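Long-range contacts in periplasmic binding protein (Sulfurospirillum deleyianum, PDB 4PAG), which probably serves as the solute-binding component of an ABC transporter, capturing a small ligand outside the inner membrane: residues K168-A176 with L195-V203; L182-H191 with H204-Q215. All blocks are in the same frame, centred on the assembly; numbering follows the deposited sequence.

Contact 1 is buried and belongs to the four-stranded parallel sheet, whereas contact 2, only partly buried, ties together the loops that follow from two of the same elements. Their segments alternate along the chain: strand 172-176 is followed in the chain by strand 183-184, and strand 201-202 leads into 204-215. Backbone bonds between parallel strands and aliphatic packing dominate contact 1. In contact 2, with almost no regular structure, a disulfide, two carboxylates, an amide and an imidazole take over much of that work. The two meet where Thr184 OG1 lies 2.7 Å from Tyr175 O, probably a hydrogen bond, and where the Tyr174 ring packs on Thr184.

Contact 1: residues K168-A176 with L195-V203; sequences KERTKVYYA and LALAGGNLV
Lys172 pairs with Asn201 and Val173 with Leu202 as neighbouring parallel strands, placing 201-202 at the edge of the four-stranded sheet beside 172-176. Asn201 holds strand 172-176 at two points: its N donates to Thr171 O (2.9 Å, nearly straight at 174°), and its O accepts from Val173 N. Val203 N closes the ladder on Val173 O.

The tight side is the face of Val173 and Leu202, which run side by side with CG1 and CD2 4.0 Å apart. Gly200 CA packs 4.0 Å from Val173 CG1 as the chain leaves the Schellman turn at Gly199. Further along, Leu195 CD1 makes an off-centre CH-pi contact with the Tyr175 ring, 4.2 Å from its centroid; Tyr175 CG, anti to its own N (chi1 -178°), turns the ring toward Leu195 of helix 193-197.

The opposite face, carrying Lys172 and Asn201, is looser and wetter. A water there donates to Arg170 O and accepts from Asn201 ND2 (2.8 Å), while Asn201 OD1 takes Lys205 NZ. Beside it is an apolar patch, where Val203 CG2 meets the edge of the Tyr174 ring at CD1. Three backbone bonds thus join the strands, strand 229-232 takes the other edge of 172-176, and the helix-side face is aliphatic and aromatic where the other joins an apolar patch to a water bridge nearer Arg170.

Contact 2: residues L182-H191 with H204-Q215; sequences LQTECDRSFH and HKCVQNSVVGLQ
A disulfide-linked pairing of two mostly irregular segments, this contact lies beyond the ends of strands 172-176 and 201-202 and begins as a two-stranded antiparallel pair. Thr184 and Gln215 form its hydrogen-bonded pair, with Thr184 N to Gln215 O at 2.9 Å. The Cys186-Cys206 bridge follows, its chi3 of -97° near the usual right angle, and the Gln215 amide carbon packs on Cys186 SG.

Past the bridge, the side chain of Asp187 completes the link. Its CG sits between the backbone N and the carbonyl carbon (chi1 74°), which brings OD1 to Cys206 N at 2.9 Å. The same oxygen receives Arg188 NH2 through its syn lone pair, in a salt bridge that steadies the guanidinium while Val207 CG2 covers one of its faces. Gln208 N donates to Arg188 O (2.9 Å).

Gln208 reaches back with an extended side chain. OE1 accepts from Phe190 N, and NE2 lies over one face of the Phe190 ring, offset toward the rim, while donating to Ser210 O. His191 NE2 donates in its ring plane to Val211 O (2.8 Å), and Asp270 takes ND1, so both ring nitrogens are engaged. Glu185 bonds to both segments: OE2 accepts from Leu214 N on its syn side at 2.8 Å, 31° out of the carboxylate plane, and OE1 receives Ser189 OG. One water donates to Glu185 OE1 and Gln215 OE1 and accepts from Cys186 N.

Around it, Arg271 forms a salt bridge with Glu185, helix 99-112 packs against Gln208 and Val211, and Tyr174 and Tyr175 of strand 172-176 pack on Thr184 and Glu185.

Contact 1: residues K168-A176 with L195-V203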
loop_
_atom_site.group_PDB
_atom_site.type_symbol
_atom_site.label_atom_id
_atom_site.label_comp_id
_atom_site.label_asym_id
_atom_site.label_seq_id
_atom_site.Cartn_x
_atom_site.Cartn_y
_atom_site.Cartn_z
ATOM N N LYS A 168 6.678 -14.080 -22.239
ATOM C CA LYS A 168 8.064 -14.569 -22.278
ATOM C C LYS A 168 9.128 -13.477 -22.117
ATOM O O LYS A 168 10.294 -13.788 -21.908
ATOM C CB LYS A 168 8.332 -15.344 -23.580
ATOM C CG LYS A 168 8.094 -16.844 -23.481
ATOM C CD LYS A 168 6.685 -17.170 -23.010
ATOM C CE LYS A 168 6.289 -18.592 -23.374
ATOM N NZ LYS A 168 4.831 -18.823 -23.168
ATOM N N GLU A 169 8.732 -12.211 -22.230
ATOM C CA GLU A 169 9.651 -11.087 -22.061
ATOM C C GLU A 169 9.464 -10.352 -20.725
ATOM O O GLU A 169 10.053 -9.292 -20.525
ATOM C CB GLU A 169 9.497 -10.107 -23.227
ATOM C CG GLU A 169 9.955 -10.677 -24.566
ATOM C CD GLU A 169 9.715 -9.734 -25.733
ATOM O OE1 GLU A 169 9.425 -8.544 -25.499
ATOM O OE2 GLU A 169 9.820 -10.187 -26.894
ATOM N N ARG A 170 8.667 -10.912 -19.813
ATOM C CA ARG A 170 8.418 -10.271 -18.520
ATOM C C ARG A 170 9.653 -10.353 -17.632
ATOM O O ARG A 170 10.277 -11.407 -17.517
ATOM C CB ARG A 170 7.225 -10.912 -17.806
ATOM C CG ARG A 170 5.905 -10.810 -18.563
ATOM C CD ARG A 170 5.276 -9.450 -18.384
ATOM N NE ARG A 170 4.085 -9.239 -19.213
ATOM C CZ ARG A 170 2.822 -9.338 -18.797
ATOM N NH1 ARG A 170 2.529 -9.676 -17.551
ATOM N NH2 ARG A 170 1.833 -9.095 -19.648
ATOM N N THR A 171 9.990 -9.241 -16.991
ATOM C CA THR A 171 11.209 -9.135 -16.187
ATOM C C THR A 171 11.104 -9.969 -14.910
ATOM O O THR A 171 10.175 -9.793 -14.136
ATOM C CB THR A 171 11.465 -7.659 -15.826
ATOM O OG1 THR A 171 11.575 -6.895 -17.030
ATOM C CG2 THR A 171 12.736 -7.473 -14.990
ATOM N N LYS A 172 12.062 -10.869 -14.687
ATOM C CA LYS A 172 12.114 -11.628 -13.436
ATOM C C LYS A 172 12.517 -10.714 -12.279
ATOM O O LYS A 172 13.520 -9.997 -12.359
ATOM C CB LYS A 172 13.086 -12.800 -13.543
ATOM C CG LYS A 172 12.651 -13.869 -14.537
ATOM C CD LYS A 172 13.801 -14.786 -14.925
ATOM C CE LYS A 172 14.275 -15.645 -13.768
ATOM N NZ LYS A 172 15.588 -16.295 -14.070
ATOM N N VAL A 173 11.728 -10.739 -11.207
ATOM C CA VAL A 173 11.965 -9.871 -10.065
ATOM C C VAL A 173 11.896 -10.656 -8.745
ATOM O O VAL A 173 11.037 -11.526 -8.556
ATOM C CB VAL A 173 11.006 -8.639 -10.076
ATOM C CG1 VAL A 173 9.542 -9.046 -10.127
ATOM C CG2 VAL A 173 11.250 -7.733 -8.876
ATOM N N TYR A 174 12.831 -10.342 -7.850
ATOM C CA TYR A 174 12.857 -10.866 -6.500
ATOM C C TYR A 174 12.547 -9.730 -5.537
ATOM O O TYR A 174 13.183 -8.681 -5.575
ATOM C CB TYR A 174 14.227 -11.472 -6.173
ATOM C CG TYR A 174 14.341 -11.958 -4.748
ATOM C CD1 TYR A 174 13.564 -13.018 -4.297
ATOM C CD2 TYR A 174 15.200 -11.346 -3.842
ATOM C CE1 TYR A 174 13.646 -13.460 -2.992
ATOM C CE2 TYR A 174 15.291 -11.782 -2.526
ATOM C CZ TYR A 174 14.510 -12.844 -2.113
ATOM O OH TYR A 174 14.582 -13.301 -0.830
ATOM N N TYR A 175 11.554 -9.943 -4.682
ATOM C CA TYR A 175 11.180 -8.970 -3.662
ATOM C C TYR A 175 11.926 -9.318 -2.382
ATOM O O TYR A 175 11.613 -10.307 -1.725
ATOM C CB TYR A 175 9.665 -9.012 -3.451
ATOM C CG TYR A 175 9.099 -8.024 -2.454
ATOM C CD1 TYR A 175 9.689 -6.781 -2.232
ATOM C CD2 TYR A 175 7.945 -8.333 -1.747
ATOM C CE1 TYR A 175 9.147 -5.879 -1.323
ATOM C CE2 TYR A 175 7.397 -7.446 -0.841
ATOM C CZ TYR A 175 7.998 -6.224 -0.622
ATOM O OH TYR A 175 7.437 -5.360 0.299
ATOM N N ALA A 176 12.939 -8.522 -2.051
ATOM C CA ALA A 176 13.821 -8.843 -0.933
ATOM C C ALA A 176 13.350 -8.138 0.320
ATOM O O ALA A 176 13.418 -6.922 0.418
ATOM C CB ALA A 176 15.253 -8.454 -1.252
ATOM N N LEU A 195 3.919 -5.606 -7.747
ATOM C CA LEU A 195 5.028 -6.143 -8.543
ATOM C C LEU A 195 4.493 -6.906 -9.758
ATOM O O LEU A 195 5.021 -6.785 -10.863
ATOM C CB LEU A 195 5.921 -7.033 -7.684
ATOM C CG LEU A 195 6.640 -6.299 -6.543
ATOM C CD1 LEU A 195 6.980 -7.241 -5.395
ATOM C CD2 LEU A 195 7.900 -5.650 -7.067
ATOM N N ALA A 196 3.434 -7.679 -9.552
ATOM C CA ALA A 196 2.769 -8.387 -10.652
ATOM C C ALA A 196 1.978 -7.427 -11.538
ATOM O O ALA A 196 1.950 -7.581 -12.760
ATOM C CB ALA A 196 1.857 -9.467 -10.100
ATOM N N LEU A 197 1.338 -6.435 -10.921
ATOM C CA LEU A 197 0.571 -5.431 -11.668
ATOM C C LEU A 197 1.460 -4.605 -12.601
ATOM O O LEU A 197 1.023 -4.156 -13.667
ATOM C CB LEU A 197 -0.149 -4.498 -10.697
ATOM C CG LEU A 197 -1.255 -3.631 -11.285
ATOM C CD1 LEU A 197 -2.437 -4.493 -11.707
ATOM C CD2 LEU A 197 -1.684 -2.577 -10.272
ATOM N N ALA A 198 2.711 -4.421 -12.192
ATOM C CA ALA A 198 3.693 -3.699 -12.984
ATOM C C ALA A 198 4.325 -4.545 -14.102
ATOM O O ALA A 198 5.183 -4.056 -14.815
ATOM C CB ALA A 198 4.779 -3.162 -12.069
ATOM N N GLY A 199 3.920 -5.804 -14.234
ATOM C CA GLY A 199 4.430 -6.684 -15.286
ATOM C C GLY A 199 5.623 -7.530 -14.871
ATOM O O GLY A 199 6.358 -8.030 -15.717
ATOM N N GLY A 200 5.812 -7.707 -13.569
ATOM C CA GLY A 200 6.899 -8.524 -13.068
ATOM C C GLY A 200 6.592 -10.009 -13.101
ATOM O O GLY A 200 5.439 -10.426 -12.952
ATOM N N ASN A 201 7.636 -10.800 -13.314
ATOM C CA ASN A 201 7.594 -12.241 -13.124
ATOM C C ASN A 201 8.236 -12.528 -11.768
ATOM O O ASN A 201 9.471 -12.642 -11.634
ATOM C CB ASN A 201 8.324 -12.935 -14.271
ATOM C CG ASN A 201 8.360 -14.434 -14.128
ATOM O OD1 ASN A 201 7.954 -14.993 -13.122
ATOM N ND2 ASN A 201 8.864 -15.103 -15.152
ATOM N N LEU A 202 7.389 -12.603 -10.748
ATOM C CA LEU A 202 7.856 -12.790 -9.378
ATOM C C LEU A 202 8.436 -14.196 -9.213
ATOM O O LEU A 202 7.758 -15.182 -9.471
ATOM C CB LEU A 202 6.709 -12.553 -8.403
ATOM C CG LEU A 202 6.410 -11.092 -8.087
ATOM C CD1 LEU A 202 5.012 -10.946 -7.502
ATOM C CD2 LEU A 202 7.452 -10.545 -7.117
ATOM N N VAL A 203 9.689 -14.293 -8.782
ATOM C CA VAL A 203 10.408 -15.566 -8.886
ATOM C C VAL A 203 9.967 -16.673 -7.922
ATOM O O VAL A 203 10.118 -17.848 -8.251
ATOM C CB VAL A 203 11.936 -15.382 -8.790
ATOM C CG1 VAL A 203 12.422 -14.600 -9.997
ATOM C CG2 VAL A 203 12.345 -14.695 -7.489
HETATM O O HOH W 1 9.587 -13.975 -17.590
#

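Contact 2: residues L182-H191 with H204-Q215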
loop_
_atom_site.group_PDB
_atom_site.type_symbol
_atom_site.label_atom_id
_atom_site.label_comp_id
_atom_site.label_asym_id
_atom_site.label_seq_id
_atom_site.Cartn_x
_atom_site.Cartn_y
_atom_site.Cartn_z
ATOM N N LEU A 182 16.412 -12.263 3.016
ATOM C CA LEU A 182 16.099 -13.700 2.947
ATOM C C LEU A 182 14.632 -14.024 3.258
ATOM O O LEU A 182 14.285 -15.180 3.493
ATOM C CB LEU A 182 17.027 -14.504 3.867
ATOM C CG LEU A 182 18.542 -14.367 3.645
ATOM C CD1 LEU A 182 19.293 -15.291 4.595
ATOM C CD2 LEU A 182 18.930 -14.659 2.206
ATOM N N GLN A 183 13.786 -13.009 3.274
ATOM C CA GLN A 183 12.358 -13.231 3.259
ATOM C C GLN A 183 11.825 -12.624 1.985
ATOM O O GLN A 183 12.407 -11.686 1.437
ATOM C CB GLN A 183 11.670 -12.620 4.480
ATOM C CG GLN A 183 11.934 -13.371 5.776
ATOM C CD GLN A 183 13.260 -12.989 6.403
ATOM O OE1 GLN A 183 13.539 -11.813 6.629
ATOM N NE2 GLN A 183 14.083 -13.983 6.683
ATOM N N THR A 184 10.722 -13.179 1.508
ATOM C CA THR A 184 10.099 -12.703 0.283
ATOM C C THR A 184 8.607 -12.963 0.347
ATOM O O THR A 184 8.080 -13.395 1.383
ATOM C CB THR A 184 10.723 -13.342 -0.986
ATOM O OG1 THR A 184 10.278 -12.635 -2.151
ATOM C CG2 THR A 184 10.371 -14.826 -1.122
ATOM N N GLU A 185 7.926 -12.648 -0.744
ATOM C CA GLU A 185 6.512 -12.945 -0.861
ATOM C C GLU A 185 6.271 -13.947 -1.954
ATOM O O GLU A 185 7.049 -14.056 -2.904
ATOM C CB GLU A 185 5.726 -11.682 -1.164
ATOM C CG GLU A 185 5.793 -10.667 -0.038
ATOM C CD GLU A 185 5.254 -11.228 1.260
ATOM O OE1 GLU A 185 4.164 -11.844 1.227
ATOM O OE2 GLU A 185 5.910 -11.047 2.307
ATOM N N CYS A 186 5.177 -14.675 -1.809
ATOM C CA CYS A 186 4.655 -15.504 -2.881
ATOM C C CYS A 186 4.278 -14.606 -4.056
ATOM O O CYS A 186 3.951 -13.431 -3.864
ATOM C CB CYS A 186 3.417 -16.268 -2.400
ATOM S SG CYS A 186 3.751 -17.558 -1.178
ATOM N N ASP A 187 4.324 -15.159 -5.267
ATOM C CA ASP A 187 3.889 -14.434 -6.451
ATOM C C ASP A 187 2.400 -14.076 -6.398
ATOM O O ASP A 187 1.974 -13.151 -7.072
ATOM C CB ASP A 187 4.212 -15.205 -7.734
ATOM C CG ASP A 187 3.296 -16.391 -7.964
ATOM O OD1 ASP A 187 3.251 -17.307 -7.119
ATOM O OD2 ASP A 187 2.611 -16.405 -9.008
ATOM N N ARG A 188 1.622 -14.809 -5.603
ATOM C CA ARG A 188 0.230 -14.442 -5.329
ATOM C C ARG A 188 0.083 -14.104 -3.849
ATOM O O ARG A 188 -0.026 -14.992 -3.000
ATOM C CB ARG A 188 -0.710 -15.574 -5.749
ATOM C CG ARG A 188 -0.968 -15.614 -7.257
ATOM C CD ARG A 188 -1.147 -17.042 -7.761
ATOM N NE ARG A 188 0.112 -17.779 -7.657
ATOM C CZ ARG A 188 0.241 -19.105 -7.642
ATOM N NH1 ARG A 188 -0.826 -19.907 -7.738
ATOM N NH2 ARG A 188 1.460 -19.634 -7.529
ATOM N N SER A 189 0.098 -12.807 -3.550
ATOM C CA SER A 189 0.086 -12.313 -2.170
ATOM C C SER A 189 -0.335 -10.865 -2.182
ATOM O O SER A 189 0.058 -10.129 -3.087
ATOM C CB SER A 189 1.488 -12.412 -1.563
ATOM O OG SER A 189 1.606 -11.649 -0.363
ATOM N N PHE A 190 -1.104 -10.422 -1.184
ATOM C CA PHE A 190 -1.443 -9.005 -1.154
ATOM C C PHE A 190 -0.234 -8.108 -0.839
ATOM O O PHE A 190 -0.282 -6.893 -1.062
ATOM C CB PHE A 190 -2.704 -8.668 -0.330
ATOM C CG PHE A 190 -2.641 -8.985 1.144
ATOM C CD1 PHE A 190 -1.766 -8.323 1.998
ATOM C CD2 PHE A 190 -3.569 -9.864 1.703
ATOM C CE1 PHE A 190 -1.764 -8.587 3.363
ATOM C CE2 PHE A 190 -3.573 -10.127 3.064
ATOM C CZ PHE A 190 -2.664 -9.485 3.899
ATOM N N HIS A 191 0.855 -8.709 -0.376
ATOM C CA HIS A 191 2.102 -7.975 -0.149
ATOM C C HIS A 191 2.939 -7.724 -1.407
ATOM O O HIS A 191 3.747 -6.794 -1.421
ATOM C CB HIS A 191 2.946 -8.708 0.887
ATOM C CG HIS A 191 2.348 -8.694 2.259
ATOM N ND1 HIS A 191 2.181 -7.533 2.981
ATOM C CD2 HIS A 191 1.864 -9.692 3.033
ATOM C CE1 HIS A 191 1.633 -7.819 4.151
ATOM N NE2 HIS A 191 1.431 -9.123 4.206
ATOM N N HIS A 204 9.446 -16.307 -6.752
ATOM C CA HIS A 204 9.018 -17.279 -5.746
ATOM C C HIS A 204 7.519 -17.589 -5.929
ATOM O O HIS A 204 6.656 -16.729 -5.703
ATOM C CB HIS A 204 9.315 -16.739 -4.343
ATOM C CG HIS A 204 9.163 -17.743 -3.243
ATOM N ND1 HIS A 204 9.999 -18.830 -3.095
ATOM C CD2 HIS A 204 8.283 -17.801 -2.215
ATOM C CE1 HIS A 204 9.627 -19.526 -2.031
ATOM N NE2 HIS A 204 8.586 -18.923 -1.481
ATOM N N LYS A 205 7.228 -18.821 -6.342
ATOM C CA LYS A 205 5.882 -19.221 -6.764
ATOM C C LYS A 205 5.130 -19.959 -5.656
ATOM O O LYS A 205 5.505 -21.064 -5.273
ATOM C CB LYS A 205 5.951 -20.112 -8.010
ATOM C CG LYS A 205 6.782 -19.552 -9.157
ATOM C CD LYS A 205 6.229 -18.227 -9.649
ATOM C CE LYS A 205 6.766 -17.847 -11.016
ATOM N NZ LYS A 205 6.277 -16.490 -11.398
ATOM N N CYS A 206 4.072 -19.338 -5.149
ATOM C CA CYS A 206 3.184 -19.955 -4.148
ATOM C C CYS A 206 1.999 -19.024 -3.928
ATOM O O CYS A 206 1.907 -17.979 -4.579
ATOM C CB CYS A 206 3.902 -20.223 -2.811
ATOM S SG CYS A 206 4.975 -18.892 -2.192
ATOM N N VAL A 207 1.094 -19.411 -3.031
ATOM C CA VAL A 207 -0.035 -18.566 -2.633
ATOM C C VAL A 207 0.102 -18.233 -1.150
ATOM O O VAL A 207 0.271 -19.116 -0.307
ATOM C CB VAL A 207 -1.402 -19.246 -2.894
ATOM C CG1 VAL A 207 -2.552 -18.349 -2.446
ATOM C CG2 VAL A 207 -1.563 -19.571 -4.371
ATOM N N GLN A 208 0.008 -16.948 -0.837
ATOM C CA GLN A 208 0.060 -16.468 0.541
ATOM C C GLN A 208 -0.943 -17.193 1.436
ATOM O O GLN A 208 -2.121 -17.277 1.105
ATOM C CB GLN A 208 -0.262 -14.979 0.550
ATOM C CG GLN A 208 -0.357 -14.340 1.925
ATOM C CD GLN A 208 -0.866 -12.915 1.856
ATOM O OE1 GLN A 208 -1.364 -12.467 0.817
ATOM N NE2 GLN A 208 -0.751 -12.191 2.973
ATOM N N ASN A 209 -0.481 -17.691 2.576
ATOM C CA ASN A 209 -1.374 -18.350 3.534
ATOM C C ASN A 209 -1.226 -17.864 4.968
ATOM O O ASN A 209 -1.731 -18.497 5.884
ATOM C CB ASN A 209 -1.204 -19.873 3.455
ATOM C CG ASN A 209 0.104 -20.358 4.046
ATOM O OD1 ASN A 209 1.073 -19.608 4.164
ATOM N ND2 ASN A 209 0.138 -21.630 4.417
ATOM N N SER A 210 -0.533 -16.746 5.162
ATOM C CA SER A 210 -0.461 -16.085 6.464
ATOM C C SER A 210 -0.642 -14.601 6.223
ATOM O O SER A 210 -0.328 -14.112 5.145
ATOM C CB SER A 210 0.885 -16.345 7.138
ATOM O OG SER A 210 1.942 -15.682 6.451
ATOM N N VAL A 211 -1.142 -13.879 7.215
ATOM C CA VAL A 211 -1.338 -12.444 7.064
ATOM C C VAL A 211 -0.019 -11.711 6.777
ATOM O O VAL A 211 0.038 -10.853 5.894
ATOM C CB VAL A 211 -2.002 -11.842 8.321
ATOM C CG1 VAL A 211 -2.045 -10.321 8.235
ATOM C CG2 VAL A 211 -3.405 -12.403 8.484
ATOM N N VAL A 212 1.039 -12.035 7.515
ATOM C CA VAL A 212 2.295 -11.279 7.368
ATOM C C VAL A 212 3.117 -11.650 6.137
ATOM O O VAL A 212 3.933 -10.860 5.709
ATOM C CB VAL A 212 3.197 -11.347 8.619
ATOM C CG1 VAL A 212 2.441 -10.849 9.842
ATOM C CG2 VAL A 212 3.745 -12.746 8.844
ATOM N N GLY A 213 2.898 -12.835 5.567
ATOM C CA GLY A 213 3.718 -13.313 4.452
ATOM C C GLY A 213 5.119 -13.657 4.930
ATOM O O GLY A 213 5.282 -14.499 5.798
ATOM N N LEU A 214 6.130 -12.991 4.379
ATOM C CA LEU A 214 7.530 -13.211 4.767
ATOM C C LEU A 214 7.959 -14.687 4.649
ATOM O O LEU A 214 8.379 -15.314 5.613
ATOM C CB LEU A 214 7.796 -12.640 6.169
ATOM C CG LEU A 214 7.516 -11.137 6.323
ATOM C CD1 LEU A 214 7.609 -10.708 7.787
ATOM C CD2 LEU A 214 8.434 -10.278 5.449
ATOM N N GLN A 215 7.849 -15.215 3.434
ATOM C CA GLN A 215 8.267 -16.578 3.111
ATOM C C GLN A 215 9.770 -16.647 3.280
ATOM O O GLN A 215 10.463 -15.714 2.885
ATOM C CB GLN A 215 7.912 -16.926 1.662
ATOM C CG GLN A 215 6.485 -16.578 1.224
ATOM C CD GLN A 215 5.418 -17.135 2.141
ATOM O OE1 GLN A 215 4.546 -16.394 2.636
ATOM N NE2 GLN A 215 5.466 -18.447 2.371
HETATM O O HOH W 2 7.782 -13.988 -5.541
HETATM O O HOH W 3 3.641 -14.450 0.654
#